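Local coordinates for protein ornithine carbamoyltransferase, mitochondrial (Coccidioides immitis, PDB 3SDS) that catalyses the transfer of the carbamoyl group from carbamoyl phosphate to L-ornithine, giving L-citrulline and phosphate in arginine biosynthesis, at residues 206-219 and 236-250. Numbering follows the deposited sequence.
Sequences IAATKMGVNVAVAT and AREGVQSPGNLTQTT
Asn-214 and Asn-245 stand side by side where strands 214-218 and 246-249 come together, their amide planes only 10° apart. With its CG anti to its own carbonyl carbon (chi1 -60°), Asn-214 brings OD1 to 3.0 Å from the backbone N of Asn-245, which donates in the plane of the amide carbonyl, onto a lone pair. Beyond this side-chain bond the pairing is parallel: the short strand axes run nearly parallel, and Val-215 and Val-217 each use both N and O, as in Val-217 N to Thr-247 O at 2.7 Å.

Side chains alternate between the two faces. On one, Ala-216 CB lies 3.9 Å from both CB and CG2 of Thr-247. With OG1 anti to the backbone N, Thr-249 CG2 falls between N and the carbonyl carbon, where it meets Ala-218 CB at the same 3.9 Å, while OG1 accepts a hydrogen bond from Val-251 N. On the other face, Leu-246 CD1 bridges Val-215 CB and Val-217 CG2, 4.3 Å from each.

A Schellman motif with Gly-212 as C' residue ends helix 199-210. Its Thr-209 O accepts from Gly-212 N and, nearly straight at 173°, from Gly-244 N. The CG2 of Thr-209 meets Arg-237 CG at 3.9 Å, the two side chains crossing at about a right angle.

Within the ornithine-binding domain, strand 214-218 runs between 246-249, an outermost strand of the parallel sheet, and 190-194; helix 227-237 completes the beta-alpha-beta crossover, its Ile-233 touching both Thr-209 and Leu-246.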
ATOM      1  N   ILE A 206     -17.221  26.635 -13.745  1.00 43.04           N
ATOM      2  CA  ILE A 206     -16.483  26.716 -15.024  1.00 42.73           C
ATOM      3  C   ILE A 206     -16.998  25.673 -16.048  1.00 42.65           C
ATOM      4  O   ILE A 206     -17.111  25.955 -17.243  1.00 42.76           O
ATOM      5  CB  ILE A 206     -14.919  26.576 -14.804  1.00 42.25           C
ATOM      6  CG1 ILE A 206     -14.368  27.745 -13.976  1.00 41.94           C
ATOM      7  CG2 ILE A 206     -14.164  26.470 -16.134  1.00 40.76           C
ATOM      8  CD1 ILE A 206     -12.907  27.591 -13.552  1.00 39.35           C
ATOM      9  N   ALA A 207     -17.309  24.471 -15.556  1.00 42.27           N
ATOM     10  CA  ALA A 207     -17.873  23.405 -16.377  1.00 42.03           C
ATOM     11  C   ALA A 207     -19.271  23.776 -16.877  1.00 42.88           C
ATOM     12  O   ALA A 207     -19.516  23.815 -18.089  1.00 43.35           O
ATOM     13  CB  ALA A 207     -17.897  22.100 -15.603  1.00 41.13           C
ATOM     14  N   ALA A 208     -20.177  24.074 -15.947  1.00 43.04           N
ATOM     15  CA  ALA A 208     -21.532  24.507 -16.302  1.00 44.11           C
ATOM     16  C   ALA A 208     -21.585  25.618 -17.380  1.00 45.27           C
ATOM     17  O   ALA A 208     -22.443  25.585 -18.282  1.00 46.03           O
ATOM     18  CB  ALA A 208     -22.283  24.936 -15.052  1.00 44.27           C
ATOM     19  N   THR A 209     -20.681  26.594 -17.279  1.00 45.31           N
ATOM     20  CA  THR A 209     -20.584  27.664 -18.266  1.00 46.44           C
ATOM     21  C   THR A 209     -20.298  27.099 -19.656  1.00 46.67           C
ATOM     22  O   THR A 209     -20.987  27.431 -20.610  1.00 47.64           O
ATOM     23  CB  THR A 209     -19.508  28.687 -17.889  1.00 46.58           C
ATOM     24  OG1 THR A 209     -19.873  29.336 -16.670  1.00 47.33           O
ATOM     25  CG2 THR A 209     -19.379  29.727 -18.947  1.00 47.73           C
ATOM     26  N   LYS A 210     -19.292  26.235 -19.765  1.00 45.98           N
ATOM     27  CA  LYS A 210     -18.967  25.581 -21.046  1.00 46.11           C
ATOM     28  C   LYS A 210     -20.122  24.741 -21.626  1.00 46.38           C
ATOM     29  O   LYS A 210     -20.237  24.588 -22.853  1.00 47.12           O
ATOM     30  CB  LYS A 210     -17.714  24.713 -20.907  1.00 45.25           C
ATOM     31  CG  LYS A 210     -16.427  25.466 -20.530  1.00 44.60           C
ATOM     32  CD  LYS A 210     -15.255  24.495 -20.363  1.00 42.27           C
ATOM     33  CE  LYS A 210     -14.011  25.195 -19.816  1.00 42.44           C
ATOM     34  NZ  LYS A 210     -13.233  25.928 -20.863  1.00 40.36           N
ATOM     35  N   MET A 211     -20.974  24.219 -20.744  1.00 45.71           N
ATOM     36  CA  MET A 211     -22.063  23.332 -21.141  1.00 45.90           C
ATOM     37  C   MET A 211     -23.409  24.033 -21.325  1.00 47.25           C
ATOM     38  O   MET A 211     -24.432  23.375 -21.546  1.00 48.21           O
ATOM     39  CB  MET A 211     -22.208  22.195 -20.134  1.00 44.80           C
ATOM     40  CG  MET A 211     -20.972  21.290 -19.998  1.00 44.40           C
ATOM     41  SD  MET A 211     -20.645  20.244 -21.436  1.00 45.29           S
ATOM     42  CE  MET A 211     -19.503  21.288 -22.357  1.00 44.10           C
ATOM     43  N   GLY A 212     -23.416  25.362 -21.245  1.00 47.84           N
ATOM     44  CA  GLY A 212     -24.650  26.134 -21.400  1.00 48.41           C
ATOM     45  C   GLY A 212     -25.636  25.941 -20.264  1.00 48.01           C
ATOM     46  O   GLY A 212     -26.840  26.097 -20.455  1.00 48.60           O
ATOM     47  N   VAL A 213     -25.121  25.615 -19.079  1.00 47.00           N
ATOM     48  CA  VAL A 213     -25.957  25.432 -17.875  1.00 47.06           C
ATOM     49  C   VAL A 213     -25.899  26.646 -16.925  1.00 47.11           C
ATOM     50  O   VAL A 213     -24.806  27.105 -16.576  1.00 46.96           O
ATOM     51  CB  VAL A 213     -25.542  24.156 -17.103  1.00 45.74           C
ATOM     52  CG1 VAL A 213     -26.529  23.849 -15.980  1.00 45.47           C
ATOM     53  CG2 VAL A 213     -25.437  22.983 -18.056  1.00 45.46           C
ATOM     54  N   ASN A 214     -27.066  27.146 -16.507  1.00 47.53           N
ATOM     55  CA  ASN A 214     -27.158  28.304 -15.579  1.00 47.81           C
ATOM     56  C   ASN A 214     -26.885  27.969 -14.106  1.00 46.81           C
ATOM     57  O   ASN A 214     -27.399  26.980 -13.588  1.00 46.56           O
ATOM     58  CB  ASN A 214     -28.509  29.009 -15.718  1.00 48.92           C
ATOM     59  CG  ASN A 214     -28.758  29.545 -17.140  1.00 50.90           C
ATOM     60  OD1 ASN A 214     -27.858  30.121 -17.773  1.00 52.11           O
ATOM     61  ND2 ASN A 214     -29.985  29.359 -17.641  1.00 50.10           N
ATOM     62  N   VAL A 215     -26.064  28.781 -13.443  1.00 46.48           N
ATOM     63  CA  VAL A 215     -25.682  28.540 -12.050  1.00 45.84           C
ATOM     64  C   VAL A 215     -26.027  29.756 -11.220  1.00 46.93           C
ATOM     65  O   VAL A 215     -25.761  30.886 -11.664  1.00 48.37           O
ATOM     66  CB  VAL A 215     -24.158  28.305 -11.898  1.00 45.10           C
ATOM     67  CG1 VAL A 215     -23.783  28.124 -10.418  1.00 44.62           C
ATOM     68  CG2 VAL A 215     -23.706  27.107 -12.698  1.00 43.55           C
ATOM     69  N   ALA A 216     -26.589  29.545 -10.024  1.00 46.75           N
ATOM     70  CA  ALA A 216     -26.892  30.657  -9.087  1.00 47.77           C
ATOM     71  C   ALA A 216     -26.334  30.369  -7.698  1.00 47.61           C
ATOM     72  O   ALA A 216     -26.504  29.273  -7.183  1.00 47.32           O
ATOM     73  CB  ALA A 216     -28.376  30.914  -9.021  1.00 48.46           C
ATOM     74  N   VAL A 217     -25.658  31.339  -7.093  1.00 48.40           N
ATOM     75  CA  VAL A 217     -24.868  31.057  -5.884  1.00 48.69           C
ATOM     76  C   VAL A 217     -25.262  31.892  -4.666  1.00 50.01           C
ATOM     77  O   VAL A 217     -25.094  33.123  -4.655  1.00 50.99           O
ATOM     78  CB  VAL A 217     -23.332  31.225  -6.148  1.00 48.55           C
ATOM     79  CG1 VAL A 217     -22.523  30.989  -4.866  1.00 48.90           C
ATOM     80  CG2 VAL A 217     -22.848  30.280  -7.250  1.00 47.07           C
ATOM     81  N   ALA A 218     -25.771  31.221  -3.637  1.00 50.36           N
ATOM     82  CA  ALA A 218     -26.132  31.906  -2.394  1.00 51.97           C
ATOM     83  C   ALA A 218     -25.079  31.642  -1.328  1.00 52.43           C
ATOM     84  O   ALA A 218     -24.766  30.477  -1.029  1.00 51.51           O
ATOM     85  CB  ALA A 218     -27.522  31.491  -1.916  1.00 52.17           C
ATOM     86  N   THR A 219     -24.511  32.729  -0.800  1.00 53.89           N
ATOM     87  CA  THR A 219     -23.502  32.680   0.263  1.00 55.14           C
ATOM     88  C   THR A 219     -23.703  33.845   1.225  1.00 57.55           C
ATOM     89  O   THR A 219     -24.226  34.897   0.839  1.00 58.34           O
ATOM     90  CB  THR A 219     -22.022  32.784  -0.256  1.00 54.72           C
ATOM     91  OG1 THR A 219     -21.735  34.129  -0.664  1.00 56.10           O
ATOM     92  CG2 THR A 219     -21.717  31.806  -1.399  1.00 52.63           C
ATOM     93  N   ALA A 236     -14.055  31.612 -19.680  1.00 54.87           N
ATOM     94  CA  ALA A 236     -14.665  30.381 -20.173  1.00 54.30           C
ATOM     95  C   ALA A 236     -15.869  30.626 -21.103  1.00 55.42           C
ATOM     96  O   ALA A 236     -16.234  29.745 -21.889  1.00 55.21           O
ATOM     97  CB  ALA A 236     -15.044  29.475 -19.011  1.00 52.77           C
ATOM     98  N   ARG A 237     -16.468  31.816 -21.030  1.00 57.05           N
ATOM     99  CA  ARG A 237     -17.562  32.175 -21.943  1.00 58.89           C
ATOM    100  C   ARG A 237     -17.151  32.216 -23.410  1.00 60.03           C
ATOM    101  O   ARG A 237     -17.924  31.815 -24.273  1.00 60.80           O
ATOM    102  CB  ARG A 237     -18.202  33.493 -21.544  1.00 59.89           C
ATOM    103  CG  ARG A 237     -19.266  33.317 -20.490  1.00 61.77           C
ATOM    104  CD  ARG A 237     -19.537  34.608 -19.733  1.00 65.86           C
ATOM    105  NE  ARG A 237     -20.883  34.592 -19.174  1.00 68.47           N
ATOM    106  CZ  ARG A 237     -21.967  34.996 -19.841  1.00 71.93           C
ATOM    107  NH1 ARG A 237     -21.850  35.466 -21.084  1.00 72.80           N
ATOM    108  NH2 ARG A 237     -23.169  34.943 -19.263  1.00 72.63           N
ATOM    109  N   GLU A 238     -15.928  32.670 -23.673  1.00 60.76           N
ATOM    110  CA  GLU A 238     -15.394  32.869 -25.034  1.00 62.40           C
ATOM    111  C   GLU A 238     -15.523  31.660 -25.996  1.00 62.01           C
ATOM    112  O   GLU A 238     -15.098  30.533 -25.681  1.00 60.72           O
ATOM    113  CB  GLU A 238     -13.937  33.330 -24.921  1.00 62.83           C
ATOM    114  CG  GLU A 238     -13.271  33.800 -26.200  1.00 66.45           C
ATOM    115  CD  GLU A 238     -12.404  35.040 -25.972  1.00 70.49           C
ATOM    116  OE1 GLU A 238     -12.259  35.450 -24.795  1.00 70.27           O
ATOM    117  OE2 GLU A 238     -11.890  35.614 -26.970  1.00 72.50           O
ATOM    118  N   GLY A 239     -16.120  31.907 -27.163  1.00 63.04           N
ATOM    119  CA  GLY A 239     -16.288  30.868 -28.186  1.00 62.90           C
ATOM    120  C   GLY A 239     -17.441  29.867 -28.041  1.00 62.03           C
ATOM    121  O   GLY A 239     -17.549  28.947 -28.848  1.00 62.19           O
ATOM    122  N   VAL A 240     -18.299  30.031 -27.032  1.00 60.82           N
ATOM    123  CA  VAL A 240     -19.476  29.167 -26.859  1.00 60.18           C
ATOM    124  C   VAL A 240     -20.735  29.926 -27.298  1.00 61.68           C
ATOM    125  O   VAL A 240     -20.965  31.042 -26.832  1.00 62.41           O
ATOM    126  CB  VAL A 240     -19.615  28.696 -25.376  1.00 58.66           C
ATOM    127  CG1 VAL A 240     -20.824  27.799 -25.185  1.00 58.01           C
ATOM    128  CG2 VAL A 240     -18.353  27.977 -24.910  1.00 57.16           C
ATOM    129  N   GLN A 241     -21.552  29.345 -28.183  1.00 62.34           N
ATOM    130  CA  GLN A 241     -22.727  30.084 -28.707  1.00 63.85           C
ATOM    131  C   GLN A 241     -23.851  30.338 -27.686  1.00 63.35           C
ATOM    132  O   GLN A 241     -24.548  31.348 -27.792  1.00 64.28           O
ATOM    133  CB  GLN A 241     -23.291  29.473 -30.004  1.00 65.27           C
ATOM    134  N   SER A 242     -24.031  29.446 -26.706  1.00 61.55           N
ATOM    135  CA  SER A 242     -24.996  29.720 -25.616  1.00 60.97           C
ATOM    136  C   SER A 242     -24.470  29.469 -24.181  1.00 59.09           C
ATOM    137  O   SER A 242     -24.958  28.570 -23.497  1.00 58.54           O
ATOM    138  CB  SER A 242     -26.318  28.968 -25.850  1.00 61.38           C
ATOM    139  OG  SER A 242     -27.026  29.508 -26.947  1.00 62.28           O
ATOM    140  N   PRO A 243     -23.500  30.283 -23.706  1.00 58.59           N
ATOM    141  CA  PRO A 243     -22.843  29.966 -22.417  1.00 56.78           C
ATOM    142  C   PRO A 243     -23.762  30.008 -21.188  1.00 56.13           C
ATOM    143  O   PRO A 243     -24.768  30.700 -21.189  1.00 56.96           O
ATOM    144  CB  PRO A 243     -21.757  31.050 -22.304  1.00 57.23           C
ATOM    145  CG  PRO A 243     -22.250  32.192 -23.152  1.00 58.43           C
ATOM    146  CD  PRO A 243     -23.021  31.560 -24.279  1.00 59.52           C
ATOM    147  N   GLY A 244     -23.403  29.281 -20.143  1.00 54.98           N
ATOM    148  CA  GLY A 244     -24.147  29.341 -18.881  1.00 55.45           C
ATOM    149  C   GLY A 244     -23.967  30.638 -18.090  1.00 56.36           C
ATOM    150  O   GLY A 244     -22.840  31.145 -17.944  1.00 56.37           O
ATOM    151  N   ASN A 245     -25.069  31.161 -17.549  1.00 57.06           N
ATOM    152  CA  ASN A 245     -25.053  32.457 -16.861  1.00 58.07           C
ATOM    153  C   ASN A 245     -24.797  32.375 -15.359  1.00 57.32           C
ATOM    154  O   ASN A 245     -25.241  31.426 -14.717  1.00 57.24           O
ATOM    155  CB  ASN A 245     -26.368  33.172 -17.121  1.00 59.59           C
ATOM    156  CG  ASN A 245     -26.574  33.474 -18.594  1.00 61.26           C
ATOM    157  OD1 ASN A 245     -25.685  34.026 -19.250  1.00 62.41           O
ATOM    158  ND2 ASN A 245     -27.747  33.115 -19.123  1.00 61.46           N
ATOM    159  N   LEU A 246     -24.089  33.362 -14.803  1.00 57.36           N
ATOM    160  CA  LEU A 246     -23.819  33.417 -13.352  1.00 56.73           C
ATOM    161  C   LEU A 246     -24.653  34.427 -12.544  1.00 57.91           C
ATOM    162  O   LEU A 246     -24.772  35.604 -12.914  1.00 58.67           O
ATOM    163  CB  LEU A 246     -22.343  33.666 -13.080  1.00 56.32           C
ATOM    164  CG  LEU A 246     -21.931  33.500 -11.619  1.00 55.70           C
ATOM    165  CD1 LEU A 246     -22.203  32.070 -11.138  1.00 55.22           C
ATOM    166  CD2 LEU A 246     -20.475  33.868 -11.416  1.00 54.85           C
ATOM    167  N   THR A 247     -25.198  33.949 -11.425  1.00 57.66           N
ATOM    168  CA  THR A 247     -25.994  34.766 -10.502  1.00 58.41           C
ATOM    169  C   THR A 247     -25.421  34.687  -9.082  1.00 58.00           C
ATOM    170  O   THR A 247     -25.149  33.587  -8.576  1.00 57.12           O
ATOM    171  CB  THR A 247     -27.480  34.338 -10.553  1.00 58.94           C
ATOM    172  OG1 THR A 247     -28.059  34.861 -11.753  1.00 60.38           O
ATOM    173  CG2 THR A 247     -28.293  34.843  -9.339  1.00 59.45           C
ATOM    174  N   GLN A 248     -25.236  35.856  -8.460  1.00 58.62           N
ATOM    175  CA  GLN A 248     -24.668  35.978  -7.115  1.00 58.65           C
ATOM    176  C   GLN A 248     -25.660  36.595  -6.118  1.00 60.02           C
ATOM    177  O   GLN A 248     -26.149  37.709  -6.338  1.00 61.44           O
ATOM    178  CB  GLN A 248     -23.413  36.835  -7.163  1.00 58.77           C
ATOM    179  CG  GLN A 248     -22.330  36.327  -8.089  1.00 57.80           C
ATOM    180  CD  GLN A 248     -20.942  36.653  -7.565  1.00 58.14           C
ATOM    181  OE1 GLN A 248     -20.491  36.078  -6.570  1.00 59.27           O
ATOM    182  NE2 GLN A 248     -20.262  37.576  -8.224  1.00 57.99           N
ATOM    183  N   THR A 249     -25.944  35.894  -5.016  1.00 59.76           N
ATOM    184  CA  THR A 249     -26.937  36.383  -4.028  1.00 60.75           C
ATOM    185  C   THR A 249     -26.522  36.137  -2.567  1.00 61.04           C
ATOM    186  O   THR A 249     -25.639  35.330  -2.297  1.00 60.76           O
ATOM    187  CB  THR A 249     -28.386  35.822  -4.335  1.00 60.47           C
ATOM    188  OG1 THR A 249     -29.325  36.241  -3.339  1.00 60.96           O
ATOM    189  CG2 THR A 249     -28.387  34.323  -4.399  1.00 59.41           C
ATOM    190  N   THR A 250     -27.163  36.844  -1.640  1.00 62.36           N
ATOM    191  CA  THR A 250     -26.981  36.665  -0.192  1.00 62.68           C
ATOM    192  C   THR A 250     -28.181  35.925   0.424  1.00 62.50           C
ATOM    193  O   THR A 250     -28.097  35.396   1.538  1.00 62.47           O
ATOM    194  CB  THR A 250     -26.744  38.052   0.493  1.00 64.74           C
ATOM    195  OG1 THR A 250     -25.385  38.441   0.278  1.00 64.76           O
ATOM    196  CG2 THR A 250     -27.035  38.038   2.015  1.00 65.92           C
TER